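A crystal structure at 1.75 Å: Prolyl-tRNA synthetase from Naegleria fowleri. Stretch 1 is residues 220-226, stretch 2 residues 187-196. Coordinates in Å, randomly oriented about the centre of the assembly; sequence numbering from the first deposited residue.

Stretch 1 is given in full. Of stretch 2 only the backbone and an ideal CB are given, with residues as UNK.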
ATOM      1  N   THR A 220     -27.459  -4.201   2.280  1.00 20.66           N
ATOM      2  CA  THR A 220     -26.251  -4.117   1.470  1.00 21.59           C
ATOM      3  C   THR A 220     -26.555  -3.344   0.196  1.00 24.08           C
ATOM      4  O   THR A 220     -27.540  -3.646  -0.492  1.00 23.65           O
ATOM      5  CB  THR A 220     -25.734  -5.518   1.120  1.00 21.04           C
ATOM      6  OG1 THR A 220     -25.315  -6.188   2.314  1.00 27.08           O
ATOM      7  CG2 THR A 220     -24.560  -5.443   0.155  1.00 21.36           C
ATOM      8  N   THR A 221     -25.721  -2.354  -0.117  1.00 19.51           N
ATOM      9  CA  THR A 221     -25.833  -1.646  -1.383  1.00 22.25           C
ATOM     10  C   THR A 221     -24.655  -2.028  -2.270  1.00 21.68           C
ATOM     11  O   THR A 221     -23.602  -2.453  -1.785  1.00 21.18           O
ATOM     12  CB  THR A 221     -25.889  -0.111  -1.199  1.00 19.13           C
ATOM     13  OG1 THR A 221     -24.636   0.379  -0.689  1.00 21.24           O
ATOM     14  CG2 THR A 221     -27.030   0.277  -0.243  1.00 22.79           C
ATOM     15  N   THR A 222     -24.855  -1.906  -3.585  1.00 20.36           N
ATOM     16  CA  THR A 222     -23.854  -2.325  -4.558  1.00 22.23           C
ATOM     17  C   THR A 222     -23.860  -1.358  -5.732  1.00 17.92           C
ATOM     18  O   THR A 222     -24.863  -0.694  -5.992  1.00 20.52           O
ATOM     19  CB  THR A 222     -24.142  -3.770  -5.045  1.00 20.23           C
ATOM     20  OG1 THR A 222     -23.189  -4.159  -6.036  1.00 26.60           O
ATOM     21  CG2 THR A 222     -25.545  -3.880  -5.636  1.00 20.07           C
ATOM     22  N   VAL A 223     -22.726  -1.260  -6.428  1.00 18.91           N
ATOM     23  CA  VAL A 223     -22.693  -0.701  -7.779  1.00 19.76           C
ATOM     24  C   VAL A 223     -22.517  -1.868  -8.744  1.00 20.02           C
ATOM     25  O   VAL A 223     -21.515  -2.593  -8.686  1.00 22.89           O
ATOM     26  CB  VAL A 223     -21.592   0.358  -7.959  1.00 18.17           C
ATOM     27  CG1 VAL A 223     -22.023   1.675  -7.307  1.00 18.11           C
ATOM     28  CG2 VAL A 223     -20.248  -0.108  -7.366  1.00 20.59           C
ATOM     29  N   GLU A 224     -23.508  -2.077  -9.598  1.00 19.54           N
ATOM     30  CA  GLU A 224     -23.453  -3.134 -10.600  1.00 20.66           C
ATOM     31  C   GLU A 224     -22.856  -2.599 -11.890  1.00 18.42           C
ATOM     32  O   GLU A 224     -23.149  -1.472 -12.297  1.00 21.13           O
ATOM     33  CB  GLU A 224     -24.846  -3.692 -10.871  1.00 21.55           C
ATOM     34  CG  GLU A 224     -25.430  -4.423  -9.669  1.00 33.02           C
ATOM     35  CD  GLU A 224     -24.609  -5.637  -9.293  1.00 28.08           C
ATOM     36  OE1 GLU A 224     -24.480  -6.545 -10.147  1.00 26.20           O
ATOM     37  OE2 GLU A 224     -24.073  -5.672  -8.163  1.00 25.90           O
ATOM     38  N   THR A 225     -22.009  -3.412 -12.522  1.00 20.60           N
ATOM     39  CA  THR A 225     -21.420  -3.103 -13.819  1.00 20.84           C
ATOM     40  C   THR A 225     -21.772  -4.223 -14.784  1.00 20.46           C
ATOM     41  O   THR A 225     -22.271  -5.280 -14.383  1.00 21.65           O
ATOM     42  CB  THR A 225     -19.896  -2.931 -13.739  1.00 21.01           C
ATOM     43  OG1 THR A 225     -19.297  -4.160 -13.321  1.00 22.43           O
ATOM     44  CG2 THR A 225     -19.506  -1.819 -12.740  1.00 19.81           C
ATOM     45  N   PHE A 226     -21.525  -3.984 -16.071  1.00 19.11           N
ATOM     46  CA  PHE A 226     -22.050  -4.868 -17.106  1.00 23.33           C
ATOM     47  C   PHE A 226     -21.009  -5.138 -18.180  1.00 24.89           C
ATOM     48  O   PHE A 226     -20.411  -4.203 -18.720  1.00 23.80           O
ATOM     49  CB  PHE A 226     -23.299  -4.261 -17.748  1.00 24.20           C
ATOM     50  CG  PHE A 226     -23.902  -5.109 -18.831  1.00 26.77           C
ATOM     51  CD1 PHE A 226     -24.459  -6.353 -18.539  1.00 23.45           C
ATOM     52  CD2 PHE A 226     -23.947  -4.650 -20.141  1.00 29.14           C
ATOM     53  CE1 PHE A 226     -25.045  -7.130 -19.549  1.00 27.38           C
ATOM     54  CE2 PHE A 226     -24.546  -5.425 -21.152  1.00 28.73           C
ATOM     55  CZ  PHE A 226     -25.089  -6.665 -20.840  1.00 26.51           C
ATOM     56  N   UNK A 187     -20.523   6.659   0.510  1.00 20.36           N
ATOM     57  CA  UNK A 187     -19.466   5.788  -0.007  1.00 18.42           C
ATOM     58  C   UNK A 187     -19.903   5.159  -1.322  1.00 18.62           C
ATOM     59  O   UNK A 187     -19.103   5.025  -2.256  1.00 19.51           O
ATOM     60  CB  UNK A 187     -19.111   4.702   1.010  1.00 18.42           C
ATOM     61  N   UNK A 188     -21.179   4.772  -1.422  1.00 17.87           N
ATOM     62  CA  UNK A 188     -21.680   4.193  -2.669  1.00 20.08           C
ATOM     63  C   UNK A 188     -21.526   5.170  -3.832  1.00 20.64           C
ATOM     64  O   UNK A 188     -21.173   4.772  -4.951  1.00 20.13           O
ATOM     65  CB  UNK A 188     -23.147   3.788  -2.516  1.00 20.08           C
ATOM     66  N   UNK A 189     -21.787   6.455  -3.585  1.00 21.22           N
ATOM     67  CA  UNK A 189     -21.560   7.465  -4.613  1.00 22.39           C
ATOM     68  C   UNK A 189     -20.076   7.583  -4.960  1.00 21.42           C
ATOM     69  O   UNK A 189     -19.724   7.782  -6.127  1.00 22.67           O
ATOM     70  CB  UNK A 189     -22.101   8.820  -4.151  1.00 22.39           C
ATOM     71  N   UNK A 190     -19.183   7.448  -3.973  1.00 20.69           N
ATOM     72  CA  UNK A 190     -17.757   7.479  -4.287  1.00 20.25           C
ATOM     73  C   UNK A 190     -17.357   6.299  -5.159  1.00 22.68           C
ATOM     74  O   UNK A 190     -16.510   6.439  -6.044  1.00 20.57           O
ATOM     75  CB  UNK A 190     -16.928   7.483  -3.001  1.00 20.25           C
ATOM     76  N   UNK A 191     -17.950   5.123  -4.921  1.00 17.14           N
ATOM     77  CA  UNK A 191     -17.677   3.991  -5.798  1.00 20.52           C
ATOM     78  C   UNK A 191     -18.194   4.258  -7.208  1.00 22.73           C
ATOM     79  O   UNK A 191     -17.531   3.912  -8.194  1.00 20.31           O
ATOM     80  CB  UNK A 191     -18.309   2.716  -5.236  1.00 20.52           C
ATOM     81  N   UNK A 192     -19.377   4.865  -7.327  1.00 20.25           N
ATOM     82  CA  UNK A 192     -19.849   5.269  -8.648  1.00 17.76           C
ATOM     83  C   UNK A 192     -18.854   6.224  -9.310  1.00 21.78           C
ATOM     84  O   UNK A 192     -18.563   6.102 -10.503  1.00 20.41           O
ATOM     85  CB  UNK A 192     -21.227   5.926  -8.544  1.00 17.76           C
ATOM     86  N   UNK A 193     -18.305   7.173  -8.542  1.00 20.67           N
ATOM     87  CA  UNK A 193     -17.356   8.119  -9.128  1.00 19.46           C
ATOM     88  C   UNK A 193     -16.054   7.439  -9.545  1.00 21.22           C
ATOM     89  O   UNK A 193     -15.458   7.817 -10.561  1.00 21.48           O
ATOM     90  CB  UNK A 193     -17.057   9.245  -8.136  1.00 19.46           C
ATOM     91  N   UNK A 194     -15.575   6.457  -8.775  1.00 19.61           N
ATOM     92  CA  UNK A 194     -14.386   5.716  -9.206  1.00 20.07           C
ATOM     93  C   UNK A 194     -14.633   5.083 -10.568  1.00 20.60           C
ATOM     94  O   UNK A 194     -13.854   5.260 -11.508  1.00 21.80           O
ATOM     95  CB  UNK A 194     -14.011   4.644  -8.181  1.00 20.07           C
ATOM     96  N   UNK A 195     -15.726   4.333 -10.694  1.00 16.74           N
ATOM     97  CA  UNK A 195     -15.986   3.663 -11.961  1.00 16.51           C
ATOM     98  C   UNK A 195     -16.191   4.671 -13.089  1.00 20.98           C
ATOM     99  O   UNK A 195     -15.575   4.556 -14.154  1.00 21.16           O
ATOM    100  CB  UNK A 195     -17.211   2.754 -11.838  1.00 16.51           C
ATOM    101  N   UNK A 196     -17.024   5.690 -12.863  1.00 19.17           N
ATOM    102  CA  UNK A 196     -17.417   6.557 -13.977  1.00 21.43           C
ATOM    103  C   UNK A 196     -16.354   7.613 -14.276  1.00 25.45           C
ATOM    104  O   UNK A 196     -15.988   7.814 -15.436  1.00 24.38           O
ATOM    105  CB  UNK A 196     -18.752   7.238 -13.669  1.00 21.43           C
TER

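Stretch 2 is a helix running nearly parallel to the strand of stretch 1, at 12° and 8.6 Å between axes. The strand turns Thr221, Val223 and Thr225 toward it, a mostly methyl-bearing row that offers packing more than polar partners.

Position 187 has nothing of the strand within 5.5 Å of its ideal CB, so the contact sets no demand; it is Ile187.

Position 188 points toward the strand, its ideal CB 4.1 Å from Thr221 OG1 and 5.4 Å from Val223 CG1. The gap leaves room for an apolar chain of medium length; leucine, isoleucine or methionine would suit. The residue is Leu188, with chi1 t and chi2 p. Its CD1 lies 3.8 Å from Val223 CG1, 3.5 Å from Thr221 OG1 and 3.7 Å from Thr222 C, so one methyl touches two side chains and the strand backbone. The Thr221 hydroxyl makes its hydrogen bond elsewhere in the structure, and can border a methyl without being left unpaired.

Positions 189 and 190 are free of the strand; 189 points away and would accept a polar chain. They are Glu189 and Leu190.

At position 191 CA-to-CB points toward the strand, and the ideal CB is already 4.0 Å from Val223 CG2. A small residue could make this contact, as could a larger one whose chain turns aside. Tyr191 does the latter: its CB packs 4.0 Å from Val223 CG2, while chi1 m leads the end of the side chain away.

Position 192 points sideways, with its ideal CB 4.5 Å from Val223 CG1. Alanine or a long, flexible polar chain would suit. In Lys192 the backbone itself comes near, N lying 4.1 Å from Val223 CG1, and the side chain leads away to a salt bridge one helical turn back, where NZ is 3.3 Å from Glu189 OE2; the hydrogen bond within it is weak.

Positions 193 and 194 do not reach the strand and are Arg193 and Val194.

Position 195 points toward the strand, but its ideal CB is 5.2 Å from Thr225 CG2. That wider gap favours reach: phenylalanine, tyrosine, leucine or methionine. The residue is Tyr195, chi1 m. Thr225 CG2 sits over one face of the ring, 4.1 Å from the centroid of Tyr195 and 14° off the normal, a CH-pi contact. Val223 CG2 approaches CE1 of Tyr195 at 4.1 Å, so the ring touches two strand residues.

Position 196 is beyond reach and holds Glu196.

The rule is plain: no hydrogen bond crosses, and Val223, touching 188, 191, 192 and 195, anchors the packing.

Stretch 2, residues 187-196: ILELYKRVYE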
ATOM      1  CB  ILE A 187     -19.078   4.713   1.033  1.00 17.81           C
ATOM      2  CG1 ILE A 187     -18.482   5.365   2.298  1.00 18.28           C
ATOM      3  CG2 ILE A 187     -18.065   3.712   0.439  1.00 15.52           C
ATOM      4  CD1 ILE A 187     -17.164   6.095   2.064  1.00 22.36           C
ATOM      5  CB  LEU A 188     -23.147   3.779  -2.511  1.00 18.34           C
ATOM      6  CG  LEU A 188     -23.681   2.917  -3.667  1.00 21.29           C
ATOM      7  CD1 LEU A 188     -23.063   1.530  -3.634  1.00 21.58           C
ATOM      8  CD2 LEU A 188     -25.203   2.846  -3.637  1.00 22.29           C
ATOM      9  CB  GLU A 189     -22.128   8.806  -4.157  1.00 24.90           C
ATOM     10  CG  GLU A 189     -21.717  10.011  -4.997  1.00 24.89           C
ATOM     11  CD  GLU A 189     -22.279  10.000  -6.417  1.00 31.61           C
ATOM     12  OE1 GLU A 189     -23.134   9.146  -6.745  1.00 27.54           O
ATOM     13  OE2 GLU A 189     -21.876  10.872  -7.212  1.00 32.16           O
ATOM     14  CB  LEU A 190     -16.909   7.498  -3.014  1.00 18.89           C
ATOM     15  CG  LEU A 190     -16.894   8.791  -2.202  1.00 28.39           C
ATOM     16  CD1 LEU A 190     -15.886   8.658  -1.059  1.00 26.50           C
ATOM     17  CD2 LEU A 190     -16.541   9.993  -3.085  1.00 28.23           C
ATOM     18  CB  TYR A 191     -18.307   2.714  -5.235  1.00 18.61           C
ATOM     19  CG  TYR A 191     -17.663   2.199  -3.976  1.00 16.67           C
ATOM     20  CD1 TYR A 191     -16.378   2.601  -3.600  1.00 19.19           C
ATOM     21  CD2 TYR A 191     -18.336   1.290  -3.161  1.00 19.48           C
ATOM     22  CE1 TYR A 191     -15.796   2.119  -2.447  1.00 19.05           C
ATOM     23  CE2 TYR A 191     -17.764   0.801  -2.017  1.00 21.56           C
ATOM     24  CZ  TYR A 191     -16.497   1.210  -1.658  1.00 19.63           C
ATOM     25  OH  TYR A 191     -15.939   0.700  -0.504  1.00 20.07           O
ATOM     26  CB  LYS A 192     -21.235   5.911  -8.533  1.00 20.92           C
ATOM     27  CG  LYS A 192     -21.777   6.561  -9.811  1.00 28.01           C
ATOM     28  CD  LYS A 192     -21.458   8.044  -9.829  1.00 31.60           C
ATOM     29  CE  LYS A 192     -22.413   8.835 -10.702  1.00 30.55           C
ATOM     30  NZ  LYS A 192     -22.143  10.285 -10.492  1.00 34.80           N
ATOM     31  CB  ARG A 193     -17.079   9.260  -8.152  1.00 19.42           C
ATOM     32  CG  ARG A 193     -18.324  10.094  -7.863  1.00 23.83           C
ATOM     33  CD  ARG A 193     -17.985  11.264  -6.956  1.00 29.98           C
ATOM     34  NE  ARG A 193     -17.004  12.138  -7.587  1.00 29.76           N
ATOM     35  CZ  ARG A 193     -16.198  12.959  -6.924  1.00 33.18           C
ATOM     36  NH1 ARG A 193     -16.257  13.030  -5.599  1.00 29.71           N
ATOM     37  NH2 ARG A 193     -15.329  13.704  -7.588  1.00 34.31           N
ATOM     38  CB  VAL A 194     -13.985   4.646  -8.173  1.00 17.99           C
ATOM     39  CG1 VAL A 194     -12.893   3.713  -8.773  1.00 17.92           C
ATOM     40  CG2 VAL A 194     -13.478   5.292  -6.871  1.00 15.97           C
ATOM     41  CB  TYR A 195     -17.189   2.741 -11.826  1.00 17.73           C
ATOM     42  CG  TYR A 195     -16.819   1.392 -11.282  1.00 20.06           C
ATOM     43  CD1 TYR A 195     -17.099   1.039  -9.961  1.00 18.15           C
ATOM     44  CD2 TYR A 195     -16.147   0.470 -12.085  1.00 16.27           C
ATOM     45  CE1 TYR A 195     -16.750  -0.217  -9.471  1.00 19.48           C
ATOM     46  CE2 TYR A 195     -15.791  -0.774 -11.605  1.00 18.93           C
ATOM     47  CZ  TYR A 195     -16.096  -1.116 -10.301  1.00 19.68           C
ATOM     48  OH  TYR A 195     -15.730  -2.363  -9.840  1.00 19.60           O
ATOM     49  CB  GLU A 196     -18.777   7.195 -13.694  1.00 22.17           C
ATOM     50  CG  GLU A 196     -19.906   6.124 -13.647  1.00 20.76           C
ATOM     51  CD  GLU A 196     -21.285   6.646 -13.984  1.00 26.43           C
ATOM     52  OE1 GLU A 196     -21.438   7.860 -14.229  1.00 27.83           O
ATOM     53  OE2 GLU A 196     -22.225   5.823 -14.005  1.00 24.55           O
TER
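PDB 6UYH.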